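PDB 4QYR: AT-less polyketide synthase from Streptomyces platensis subsp. rosaceus, which probably catalyses, as a ketosynthase domain of the isomigrastatin polyketide synthase, the condensation that extends a growing polyketide chain with a unit carried on an acyl carrier protein. Local coordinates for residues Tyr128-Leu132 against Tyr603-Ala607; Gln284-Gln289 against Ala320-Tyr325. All coordinates share one frame; numbering follows the deposited sequence.

Contact 1: residues Tyr128-Leu132 against Tyr603-Ala607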
loop_
_atom_site.group_PDB
_atom_site.type_symbol
_atom_site.label_atom_id
_atom_site.label_comp_id
_atom_site.label_asym_id
_atom_site.label_seq_id
_atom_site.Cartn_x
_atom_site.Cartn_y
_atom_site.Cartn_z
ATOM N N TYR A 128 9.660 11.200 -12.990
ATOM C CA TYR A 128 10.571 10.818 -14.072
ATOM C C TYR A 128 9.857 10.398 -15.335
ATOM O O TYR A 128 10.304 10.698 -16.441
ATOM C CB TYR A 128 11.472 9.678 -13.628
ATOM C CG TYR A 128 12.701 9.456 -14.478
ATOM C CD1 TYR A 128 13.641 10.461 -14.646
ATOM C CD2 TYR A 128 12.961 8.219 -15.053
ATOM C CE1 TYR A 128 14.781 10.261 -15.400
ATOM C CE2 TYR A 128 14.103 8.008 -15.811
ATOM C CZ TYR A 128 15.007 9.035 -15.976
ATOM O OH TYR A 128 16.150 8.848 -16.716
ATOM N N HIS A 129 8.754 9.680 -15.158
ATOM C CA HIS A 129 7.999 9.129 -16.269
ATOM C C HIS A 129 7.407 10.266 -17.056
ATOM O O HIS A 129 7.314 10.195 -18.280
ATOM C CB HIS A 129 6.914 8.194 -15.766
ATOM C CG HIS A 129 6.369 7.267 -16.804
ATOM N ND1 HIS A 129 6.553 7.463 -18.158
ATOM C CD2 HIS A 129 5.646 6.127 -16.683
ATOM C CE1 HIS A 129 5.971 6.484 -18.826
ATOM N NE2 HIS A 129 5.415 5.659 -17.954
ATOM N N HIS A 130 7.018 11.323 -16.352
ATOM C CA HIS A 130 6.565 12.533 -17.016
ATOM C C HIS A 130 7.732 13.121 -17.804
ATOM O O HIS A 130 7.572 13.525 -18.970
ATOM C CB HIS A 130 6.008 13.549 -16.014
ATOM C CG HIS A 130 4.677 13.170 -15.434
ATOM N ND1 HIS A 130 4.351 13.384 -14.111
ATOM C CD2 HIS A 130 3.584 12.599 -16.001
ATOM C CE1 HIS A 130 3.120 12.956 -13.887
ATOM N NE2 HIS A 130 2.633 12.477 -15.016
ATOM N N LEU A 131 8.909 13.136 -17.176
ATOM C CA LEU A 131 10.106 13.703 -17.782
ATOM C C LEU A 131 10.473 13.002 -19.083
ATOM O O LEU A 131 10.891 13.654 -20.038
ATOM C CB LEU A 131 11.278 13.628 -16.810
ATOM C CG LEU A 131 12.611 14.172 -17.324
ATOM C CD1 LEU A 131 12.453 15.620 -17.768
ATOM C CD2 LEU A 131 13.690 14.048 -16.266
ATOM N N LEU A 132 10.319 11.677 -19.103
ATOM C CA LEU A 132 10.597 10.865 -20.289
ATOM C C LEU A 132 9.680 11.237 -21.426
ATOM O O LEU A 132 10.096 11.373 -22.578
ATOM C CB LEU A 132 10.414 9.374 -19.998
ATOM C CG LEU A 132 11.423 8.668 -19.105
ATOM C CD1 LEU A 132 11.149 7.189 -19.122
ATOM C CD2 LEU A 132 12.828 8.962 -19.590
ATOM N N TYR A 603 23.162 8.020 -15.278
ATOM C CA TYR A 603 22.052 7.463 -16.054
ATOM C C TYR A 603 20.884 8.432 -16.043
ATOM O O TYR A 603 20.174 8.562 -15.038
ATOM C CB TYR A 603 21.621 6.093 -15.516
ATOM C CG TYR A 603 22.704 5.048 -15.615
ATOM C CD1 TYR A 603 22.829 4.257 -16.750
ATOM C CD2 TYR A 603 23.614 4.863 -14.582
ATOM C CE1 TYR A 603 23.821 3.302 -16.852
ATOM C CE2 TYR A 603 24.618 3.913 -14.678
ATOM C CZ TYR A 603 24.720 3.134 -15.815
ATOM O OH TYR A 603 25.723 2.184 -15.922
ATOM N N TRP A 604 20.703 9.127 -17.160
ATOM C CA TRP A 604 19.619 10.085 -17.278
ATOM C C TRP A 604 18.761 9.780 -18.509
ATOM O O TRP A 604 18.845 8.696 -19.096
ATOM C CB TRP A 604 20.176 11.512 -17.332
ATOM C CG TRP A 604 19.203 12.571 -16.885
ATOM C CD1 TRP A 604 18.705 13.603 -17.634
ATOM C CD2 TRP A 604 18.588 12.682 -15.595
ATOM N NE1 TRP A 604 17.828 14.353 -16.885
ATOM C CE2 TRP A 604 17.736 13.807 -15.631
ATOM C CE3 TRP A 604 18.661 11.925 -14.413
ATOM C CZ2 TRP A 604 16.975 14.200 -14.532
ATOM C CZ3 TRP A 604 17.912 12.322 -13.319
ATOM C CH2 TRP A 604 17.079 13.447 -13.386
ATOM N N VAL A 605 17.921 10.739 -18.880
ATOM C CA VAL A 605 17.020 10.591 -20.008
ATOM C C VAL A 605 17.804 10.382 -21.301
ATOM O O VAL A 605 18.722 11.145 -21.607
ATOM C CB VAL A 605 16.102 11.822 -20.128
ATOM C CG1 VAL A 605 15.224 11.738 -21.373
ATOM C CG2 VAL A 605 15.261 11.969 -18.861
ATOM N N PRO A 606 17.450 9.329 -22.054
ATOM C CA PRO A 606 18.099 9.000 -23.326
ATOM C C PRO A 606 17.775 9.986 -24.442
ATOM O O PRO A 606 16.819 10.753 -24.340
ATOM C CB PRO A 606 17.543 7.607 -23.652
ATOM C CG PRO A 606 16.265 7.543 -22.956
ATOM C CD PRO A 606 16.436 8.329 -21.688
ATOM N N ALA A 607 18.579 9.951 -25.501
ATOM C CA ALA A 607 18.427 10.854 -26.628
ATOM C C ALA A 607 17.646 10.205 -27.754
ATOM O O ALA A 607 16.519 10.609 -28.049
ATOM C CB ALA A 607 19.775 11.299 -27.111
#

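Contact 2: residues Gln284-Gln289 against Ala320-Tyr325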
loop_
_atom_site.group_PDB
_atom_site.type_symbol
_atom_site.label_atom_id
_atom_site.label_comp_id
_atom_site.label_asym_id
_atom_site.label_seq_id
_atom_site.Cartn_x
_atom_site.Cartn_y
_atom_site.Cartn_z
ATOM N N GLN A 284 -6.155 13.868 14.536
ATOM C CA GLN A 284 -4.748 13.845 14.899
ATOM C C GLN A 284 -4.609 13.498 16.369
ATOM O O GLN A 284 -3.671 12.829 16.770
ATOM C CB GLN A 284 -4.084 15.181 14.592
ATOM C CG GLN A 284 -4.047 15.504 13.122
ATOM C CD GLN A 284 -3.330 16.806 12.824
ATOM O OE1 GLN A 284 -3.395 17.312 11.701
ATOM N NE2 GLN A 284 -2.646 17.361 13.825
ATOM N N ALA A 285 -5.568 13.936 17.168
ATOM C CA ALA A 285 -5.574 13.578 18.568
ATOM C C ALA A 285 -5.832 12.093 18.740
ATOM O O ALA A 285 -5.067 11.403 19.407
ATOM C CB ALA A 285 -6.601 14.373 19.298
ATOM N N ALA A 286 -6.904 11.609 18.116
ATOM C CA ALA A 286 -7.353 10.229 18.285
ATOM C C ALA A 286 -6.247 9.263 17.924
ATOM O O ALA A 286 -6.083 8.226 18.555
ATOM C CB ALA A 286 -8.559 9.975 17.455
ATOM N N LEU A 287 -5.488 9.650 16.902
ATOM C CA LEU A 287 -4.323 8.932 16.414
ATOM C C LEU A 287 -3.276 8.751 17.478
ATOM O O LEU A 287 -2.859 7.643 17.769
ATOM C CB LEU A 287 -3.696 9.683 15.242
ATOM C CG LEU A 287 -2.370 9.163 14.698
ATOM C CD1 LEU A 287 -2.640 8.007 13.758
ATOM C CD2 LEU A 287 -1.620 10.238 13.976
ATOM N N ILE A 288 -2.831 9.867 18.039
ATOM C CA ILE A 288 -1.784 9.865 19.048
ATOM C C ILE A 288 -2.173 9.036 20.254
ATOM O O ILE A 288 -1.388 8.183 20.682
ATOM C CB ILE A 288 -1.447 11.288 19.477
ATOM C CG1 ILE A 288 -0.801 12.002 18.296
ATOM C CG2 ILE A 288 -0.494 11.283 20.659
ATOM C CD1 ILE A 288 -0.939 13.464 18.359
ATOM N N GLN A 289 -3.381 9.252 20.774
ATOM C CA GLN A 289 -3.866 8.469 21.907
ATOM C C GLN A 289 -3.843 6.989 21.617
ATOM O O GLN A 289 -3.550 6.174 22.492
ATOM C CB GLN A 289 -5.274 8.884 22.277
ATOM C CG GLN A 289 -5.385 10.360 22.440
ATOM C CD GLN A 289 -6.664 10.763 23.096
ATOM O OE1 GLN A 289 -7.349 9.940 23.707
ATOM N NE2 GLN A 289 -7.005 12.040 22.982
ATOM N N ALA A 320 -3.608 19.672 18.940
ATOM C CA ALA A 320 -4.110 18.302 18.966
ATOM C C ALA A 320 -3.215 17.426 19.850
ATOM O O ALA A 320 -3.677 16.536 20.562
ATOM C CB ALA A 320 -4.193 17.745 17.567
ATOM N N LEU A 321 -1.926 17.711 19.804
ATOM C CA LEU A 321 -0.935 17.024 20.604
ATOM C C LEU A 321 -1.154 17.302 22.086
ATOM O O LEU A 321 -1.094 16.404 22.923
ATOM C CB LEU A 321 0.441 17.490 20.159
ATOM C CG LEU A 321 1.701 16.687 20.416
ATOM C CD1 LEU A 321 1.443 15.248 20.112
ATOM C CD2 LEU A 321 2.776 17.229 19.489
ATOM N N ASP A 322 -1.418 18.565 22.402
ATOM C CA ASP A 322 -1.712 18.960 23.764
ATOM C C ASP A 322 -2.966 18.269 24.253
ATOM O O ASP A 322 -2.994 17.678 25.328
ATOM C CB ASP A 322 -1.885 20.475 23.867
ATOM C CG ASP A 322 -1.771 20.973 25.295
ATOM O OD1 ASP A 322 -0.897 20.452 26.034
ATOM O OD2 ASP A 322 -2.538 21.884 25.684
ATOM N N SER A 323 -4.002 18.348 23.434
ATOM C CA SER A 323 -5.294 17.762 23.740
ATOM C C SER A 323 -5.178 16.265 24.024
ATOM O O SER A 323 -5.834 15.734 24.913
ATOM C CB SER A 323 -6.248 18.023 22.580
ATOM O OG SER A 323 -7.441 17.289 22.728
ATOM N N ALA A 324 -4.307 15.601 23.276
ATOM C CA ALA A 324 -4.078 14.167 23.408
ATOM C C ALA A 324 -3.323 13.771 24.675
ATOM O O ALA A 324 -3.734 12.854 25.379
ATOM C CB ALA A 324 -3.331 13.663 22.200
ATOM N N TYR A 325 -2.204 14.430 24.953
ATOM C CA TYR A 325 -1.438 14.087 26.143
ATOM C C TYR A 325 -2.270 14.407 27.357
ATOM O O TYR A 325 -2.168 13.734 28.383
ATOM C CB TYR A 325 -0.102 14.830 26.201
ATOM C CG TYR A 325 0.991 14.197 25.363
ATOM C CD1 TYR A 325 0.714 13.136 24.516
ATOM C CD2 TYR A 325 2.298 14.652 25.427
ATOM C CE1 TYR A 325 1.704 12.550 23.740
ATOM C CE2 TYR A 325 3.299 14.072 24.666
ATOM C CZ TYR A 325 2.995 13.017 23.816
ATOM O OH TYR A 325 3.984 12.434 23.043
#

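Contact 1: residues Tyr128-Leu132 against Tyr603-Ala607
Tyr-128 and Trp-604 meet as a T-shaped pair: the edge of the tyrosine ring points at one face of the indole, with the tyrosine and six-membered ring centroids 5.6 Å apart and the planes at 63°. Tyr-128 CE1 leads, 4.2 Å above the indole plane of Trp-604 and displaced toward its rim. The same face carries Val-605 CG2, also near the rim, while Leu-131 CD2 approaches the indole obliquely, 3.7 Å from Trp-604 CZ2. Val-605 CG2 is the hub of the apolar cluster, 3.9 Å from Tyr-128 CE1, 3.7 Å from Leu-131 CD2 and 3.9 Å from Leu-132 CD2, bringing three side chains of the helix onto one branch. The two leucines reach it by different routes: CG of Leu-131 stands opposite the backbone N (chi1 179°), whereas CG of Leu-132 stands beside it (chi1 -71°). Leu-132 CD2 also brushes the Pro-606 ring at CD. No hydrogen bond joins the segments; the Tyr-128 hydroxyl lies alongside the 604-605 peptide but bonds to the carbonyl O of Glu-86. Helix 127-135 thus receives the tail that follows strand 601-602, beside helix 82-86 and Pro-90 at the start of helix 90-106. Away from the tail, His-129 and His-130 meet His-130 and His-129, respectively, of the second subunit, so this helix also takes part in the dimer interface.

Contact 2: residues Gln284-Gln289 against Ala320-Tyr325
Ile-288 projects from helix 284-289 onto Leu-321, Ala-324 and Tyr-325, using its two branches for different neighbours. With CG1 beside the backbone N (chi1 -67°) and the chain extended beyond it, Ile-288 CD1 is carried to within 3.5 Å of Leu-321 CD1, the two side chains crossing at about a right angle. Ile-288 CG2, opposite that nitrogen, sits 4.0 Å from both Ala-324 CB and Tyr-325 CE1. Leu-321 starts out pointing away from helix 284-289, but with its CG opposite the backbone N (chi1 -159°) CD1 comes back to the isoleucine. Next to this apolar patch the helices meet through small residues: Ala-285 CB rests between Ala-320 and Ala-324, and the CA atoms of Ala-285 and Ala-320 are 5.0 Å apart. Gln-284 and Gln-289 flank the alanines. Gln-284 CB packs 3.9 Å from Ala-320 CB, while the extended chain of Gln-289 runs alongside Ala-324, Gln-289 CG lying 3.9 Å from Ala-324 CB. No hydrogen bond crosses the interface. Leu-287 and Ile-288 touch strand 428-435. The axes of the two short segments come within 8.3 Å of each other and cross at -44°, a close, alanine-lined helix pair in the C-terminal half of the thiolase-type ketosynthase fold.

Contacts 1 and 2 lie in separate regions of the chain, their centres 43 Å apart and their nearest atoms about 27 Å apart. Each centre is 26 Å from the middle of the chain. Contact 2 is nested in sequence within the loop closed by contact 1, and it is a local pairing of helices 281-291 and 313-331, which come before and after strand 302-304 along the chain. Contact 1 spans 471 residues, bringing the tail after strand 601-602 back to helix 127-135. The first therefore folds the last modelled residues onto the N-terminal half of the ketosynthase near the second subunit, whereas the second belongs to the C-terminal half of the same domain and touches no other chain of the assembly.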